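Local structure of ThiJ/PfpI domain protein (Brachyspira murdochii, 4HCJ) at residues A[152-157]-A[167-172]; A[110-115]-A[129-134]. The protein is of unknown function but belongs to the DJ-1/PfpI family, binds magnesium and is probably a hydrolase. All blocks are in the same frame, centred on the assembly; numbering follows the deposited sequence.

Contact 1: A[152-157]-A[167-172]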
loop_
_atom_site.group_PDB
_atom_site.type_symbol
_atom_site.label_atom_id
_atom_site.label_comp_id
_atom_site.label_asym_id
_atom_site.label_seq_id
_atom_site.Cartn_x
_atom_site.Cartn_y
_atom_site.Cartn_z
ATOM N N ASN A 152 -1.388 -1.497 13.292
ATOM C CA ASN A 152 -2.028 -0.848 12.153
ATOM C C ASN A 152 -1.211 -0.943 10.866
ATOM O O ASN A 152 -1.639 -0.424 9.849
ATOM C CB ASN A 152 -2.281 0.630 12.453
ATOM C CG ASN A 152 -3.363 0.847 13.471
ATOM O OD1 ASN A 152 -4.033 -0.084 13.893
ATOM N ND2 ASN A 152 -3.542 2.088 13.865
ATOM N N ILE A 153 -0.043 -1.580 10.921
ATOM C CA ILE A 153 0.812 -1.745 9.755
ATOM C C ILE A 153 0.630 -3.157 9.207
ATOM O O ILE A 153 0.713 -4.134 9.954
ATOM C CB ILE A 153 2.292 -1.461 10.130
ATOM C CG1 ILE A 153 2.460 0.013 10.507
ATOM C CG2 ILE A 153 3.238 -1.879 9.008
ATOM C CD1 ILE A 153 3.796 0.359 11.111
ATOM N N VAL A 154 0.392 -3.269 7.903
ATOM C CA VAL A 154 0.239 -4.568 7.265
ATOM C C VAL A 154 1.146 -4.605 6.037
ATOM O O VAL A 154 1.124 -3.682 5.228
ATOM C CB VAL A 154 -1.222 -4.844 6.815
ATOM C CG1 VAL A 154 -1.339 -6.238 6.224
ATOM C CG2 VAL A 154 -2.184 -4.673 7.996
ATOM N N THR A 155 1.960 -5.652 5.914
ATOM C CA THR A 155 2.843 -5.777 4.767
ATOM C C THR A 155 2.703 -7.163 4.147
ATOM O O THR A 155 2.291 -8.132 4.812
ATOM C CB THR A 155 4.316 -5.481 5.124
ATOM O OG1 THR A 155 4.741 -6.366 6.165
ATOM C CG2 THR A 155 4.522 -4.025 5.552
ATOM N N ALA A 156 3.053 -7.264 2.867
ATOM C CA ALA A 156 3.036 -8.532 2.159
ATOM C C ALA A 156 4.165 -8.570 1.147
ATOM O O ALA A 156 4.694 -7.535 0.730
ATOM C CB ALA A 156 1.684 -8.787 1.496
ATOM N N ASN A 157 4.519 -9.782 0.727
ATOM C CA ASN A 157 5.779 -9.986 0.023
ATOM C C ASN A 157 5.727 -9.950 -1.505
ATOM O O ASN A 157 6.701 -10.318 -2.141
ATOM C CB ASN A 157 6.469 -11.268 0.493
ATOM C CG ASN A 157 5.762 -12.515 0.040
ATOM O OD1 ASN A 157 4.672 -12.454 -0.513
ATOM N ND2 ASN A 157 6.366 -13.660 0.315
ATOM N N ASN A 167 -7.090 -9.907 2.292
ATOM C CA ASN A 167 -7.888 -10.491 3.362
ATOM C C ASN A 167 -7.401 -10.040 4.741
ATOM O O ASN A 167 -8.212 -9.796 5.644
ATOM C CB ASN A 167 -7.888 -12.021 3.273
ATOM C CG ASN A 167 -8.727 -12.546 2.116
ATOM O OD1 ASN A 167 -9.736 -11.957 1.751
ATOM N ND2 ASN A 167 -8.321 -13.689 1.556
ATOM N N ALA A 168 -6.080 -9.943 4.916
ATOM C CA ALA A 168 -5.533 -9.490 6.196
ATOM C C ALA A 168 -5.899 -8.034 6.485
ATOM O O ALA A 168 -6.260 -7.688 7.607
ATOM C CB ALA A 168 -4.017 -9.681 6.241
ATOM N N VAL A 169 -5.824 -7.179 5.462
ATOM C CA VAL A 169 -6.216 -5.783 5.612
ATOM C C VAL A 169 -7.704 -5.670 5.977
ATOM O O VAL A 169 -8.069 -4.913 6.887
ATOM C CB VAL A 169 -5.868 -4.968 4.351
ATOM C CG1 VAL A 169 -6.469 -3.572 4.413
ATOM C CG2 VAL A 169 -4.350 -4.892 4.182
ATOM N N VAL A 170 -8.561 -6.421 5.277
ATOM C CA VAL A 170 -9.987 -6.427 5.603
ATOM C C VAL A 170 -10.204 -6.873 7.057
ATOM O O VAL A 170 -11.037 -6.295 7.761
ATOM C CB VAL A 170 -10.772 -7.317 4.619
ATOM C CG1 VAL A 170 -12.198 -7.576 5.134
ATOM C CG2 VAL A 170 -10.807 -6.674 3.229
ATOM N N GLY A 171 -9.474 -7.895 7.510
ATOM C CA GLY A 171 -9.599 -8.346 8.887
ATOM C C GLY A 171 -9.288 -7.245 9.889
ATOM O O GLY A 171 -10.002 -7.060 10.874
ATOM N N VAL A 172 -8.229 -6.484 9.647
ATOM C CA VAL A 172 -7.899 -5.368 10.532
ATOM C C VAL A 172 -8.993 -4.293 10.487
ATOM O O VAL A 172 -9.467 -3.832 11.514
ATOM C CB VAL A 172 -6.521 -4.774 10.189
ATOM C CG1 VAL A 172 -6.252 -3.568 11.046
ATOM C CG2 VAL A 172 -5.406 -5.820 10.358
#

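Contact 2: A[110-115]-A[129-134]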
loop_
_atom_site.group_PDB
_atom_site.type_symbol
_atom_site.label_atom_id
_atom_site.label_comp_id
_atom_site.label_asym_id
_atom_site.label_seq_id
_atom_site.Cartn_x
_atom_site.Cartn_y
_atom_site.Cartn_z
ATOM N N GLY A 110 5.884 -1.748 -2.820
ATOM C CA GLY A 110 5.278 -0.673 -2.055
ATOM C C GLY A 110 5.812 -0.547 -0.633
ATOM O O GLY A 110 5.828 0.548 -0.058
ATOM N N VAL A 111 6.266 -1.664 -0.053
ATOM C CA VAL A 111 6.783 -1.647 1.314
ATOM C C VAL A 111 7.999 -0.720 1.428
ATOM O O VAL A 111 8.233 -0.144 2.489
ATOM C CB VAL A 111 7.112 -3.083 1.798
ATOM C CG1 VAL A 111 7.699 -3.086 3.207
ATOM C CG2 VAL A 111 5.851 -3.948 1.759
ATOM N N VAL A 112 8.791 -0.590 0.354
ATOM C CA VAL A 112 9.971 0.261 0.399
ATOM C C VAL A 112 9.626 1.731 0.671
ATOM O O VAL A 112 10.383 2.430 1.336
ATOM C CB VAL A 112 10.850 0.083 -0.841
ATOM C CG1 VAL A 112 12.053 1.025 -0.809
ATOM C CG2 VAL A 112 11.297 -1.366 -0.953
ATOM N N ILE A 113 8.483 2.208 0.166
ATOM C CA ILE A 113 8.069 3.575 0.464
ATOM C C ILE A 113 7.920 3.750 1.973
ATOM O O ILE A 113 8.357 4.747 2.556
ATOM C CB ILE A 113 6.764 3.937 -0.253
ATOM C CG1 ILE A 113 6.987 3.948 -1.776
ATOM C CG2 ILE A 113 6.218 5.285 0.225
ATOM C CD1 ILE A 113 5.691 4.014 -2.591
HETATM N N MSE A 114 7.242 2.792 2.600
HETATM C CA MSE A 114 7.041 2.819 4.046
HETATM C C MSE A 114 8.372 2.753 4.817
HETATM O O MSE A 114 8.579 3.499 5.793
HETATM C CB MSE A 114 6.100 1.684 4.440
HETATM C CG MSE A 114 4.688 1.880 3.862
HETATM SE SE MSE A 114 3.618 0.258 3.771
HETATM C CE MSE A 114 3.522 -0.222 5.655
ATOM N N ALA A 115 9.276 1.889 4.358
ATOM C CA ALA A 115 10.578 1.784 4.992
ATOM C C ALA A 115 11.323 3.114 4.901
ATOM O O ALA A 115 11.892 3.597 5.886
ATOM C CB ALA A 115 11.384 0.678 4.335
ATOM N N SER A 129 11.437 -10.137 -1.838
ATOM C CA SER A 129 12.766 -10.642 -1.565
ATOM C C SER A 129 13.894 -9.748 -2.125
ATOM O O SER A 129 14.867 -9.441 -1.436
ATOM C CB SER A 129 12.887 -12.047 -2.133
ATOM O OG SER A 129 14.142 -12.576 -1.801
ATOM N N ALA A 130 13.727 -9.290 -3.354
ATOM C CA ALA A 130 14.715 -8.424 -3.994
ATOM C C ALA A 130 14.941 -7.093 -3.273
ATOM O O ALA A 130 15.978 -6.454 -3.464
ATOM C CB ALA A 130 14.321 -8.156 -5.442
ATOM N N ASP A 131 13.977 -6.678 -2.458
ATOM C CA ASP A 131 14.011 -5.366 -1.833
ATOM C C ASP A 131 14.478 -5.405 -0.376
ATOM O O ASP A 131 14.410 -4.380 0.317
ATOM C CB ASP A 131 12.610 -4.724 -1.857
ATOM C CG ASP A 131 12.077 -4.441 -3.260
ATOM O OD1 ASP A 131 12.882 -4.367 -4.217
ATOM O OD2 ASP A 131 10.831 -4.259 -3.380
ATOM N N GLU A 132 14.950 -6.540 0.102
ATOM C CA GLU A 132 15.252 -6.640 1.519
ATOM C C GLU A 132 16.394 -5.689 1.975
ATOM O O GLU A 132 16.413 -5.285 3.136
ATOM C CB GLU A 132 15.469 -8.120 1.895
ATOM C CG GLU A 132 14.173 -8.991 1.728
ATOM C CD GLU A 132 14.311 -10.450 2.149
ATOM O OE1 GLU A 132 15.327 -10.810 2.737
ATOM O OE2 GLU A 132 13.392 -11.251 1.882
ATOM N N SER A 133 17.309 -5.303 1.077
ATOM C CA SER A 133 18.312 -4.301 1.424
ATOM C C SER A 133 17.657 -3.009 1.920
ATOM O O SER A 133 18.009 -2.478 2.982
ATOM C CB SER A 133 19.191 -4.021 0.209
ATOM O OG SER A 133 18.422 -3.522 -0.860
ATOM N N HIS A 134 16.701 -2.506 1.146
ATOM C CA HIS A 134 16.076 -1.228 1.471
ATOM C C HIS A 134 15.272 -1.309 2.747
ATOM O O HIS A 134 15.233 -0.373 3.556
ATOM C CB HIS A 134 15.149 -0.779 0.350
ATOM C CG HIS A 134 15.790 -0.808 -0.992
ATOM N ND1 HIS A 134 16.637 0.184 -1.423
ATOM C CD2 HIS A 134 15.697 -1.702 -2.003
ATOM C CE1 HIS A 134 17.061 -0.111 -2.639
ATOM N NE2 HIS A 134 16.514 -1.253 -3.007
#

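Contact 1: A[152-157]-A[167-172]
A purely apolar helix-on-sheet contact joins Val154, in strand 153-156 of the main sheet, to Ala168, Val169 and Val172 of helix 162-174, the last helix of the chain. The two segments run nearly antiparallel, their axes at 169° and 9.2 Å apart at closest approach. Val154 is the strand residue that carries the packing: its CB points toward the helix, while those of Ile153 and Thr155 on either side of it point away. With CG1 anti to the backbone N (chi1 -177°), the two methyls are spread over separate helix residues. CG1 takes the first part of the segment, lying 3.9 Å from CG2 of Val169 and, more loosely, 4.4 Å from CB of Ala168. The side chains of Val154 and Val169 pass at a slant, and the Val169 methyl also comes 4.1 Å from Val154 CB. CG2 serves the next helical turn, where it meets CG2 of Val172 tip to tip at 4.2 Å. The helix also reaches both neighbouring strands: Val169 touches Ala105, Ala168 touches Val147, and Val172 touches Ile103 and Val149. Phe31 of helix 21-33 continues this layer beside Val169. A strand next to the sheet's edge, with a helix laid antiparallel over it and packed through Val154 on one face of the strand, is the arrangement of an alpha-beta-alpha sandwich such as the DJ-1/PfpI fold.

Contact 2: A[110-115]-A[129-134]
Val112 packs against Asp131 with one methyl and His134 with the other, joining helix 110-116 to the short helix 132-137. Helix 110-116 follows strand 103-107 through a tight strand-turn-helix connection, the place where the nucleophile elbow lies in many DJ-1/PfpI relatives. CG1 of Val112 is anti to the backbone N (chi1 178°), which sends CG1 toward His134 and CG2 toward Asp131. Along 129-134, a 3-10 turn at 129-131 brings in Asp131, whose CB is 3.7 Å from Val112 CG2. The two side chains cross at about a right angle, and Asp131 OD2 also lies 3.8 Å from that methyl. The same oxygen is hydrogen-bonded to Ser109 OG, in the turn after strand 103-107; although Asp131 occupies the N-cap position of helix 132-137, its side chain makes no capping bond. Next, Ser133 OG lies 3.5 Å above the plane of the His134 ring, offset toward its rim. His134 meets the other methyl obliquely, its CB 3.8 Å from Val112 CG1. Trp85 touches Val112 and Asp131 and meets the His134 ring with the planes at about 55°. An alanine in place of Val112 would probably leave a gap beside Asp131 CB and His134 CB, which lose the two methyls they pack on. The His134 side chain is about 5 Å from that of the magnesium ligand His137. One turn beyond Val112, Ala115 CB lies 4.1 Å from the backbone O of His134.

In the fold
Along the chain both segments of contact 2 precede those of contact 1, and the centres of the two contacts are about 16 Å apart. Strand 153-156 connects them: the face bearing Val154 is covered by helix 162-174, while the opposite face, with Ile153 and Thr155, packs on helix 110-116. There the CE methyl of Met114, a selenomethionine, lies 3.8 Å from Ile153 CG2, and Val111 CG2 lies 4.0 Å from Thr155 CB. The layers thus stack as helix 162-174, sheet, helix 110-116 and then segment 129-134. Contact 1 belongs to the packing of the sandwich, away from the magnesium site; contact 2 lies near the magnesium-binding histidine, His137.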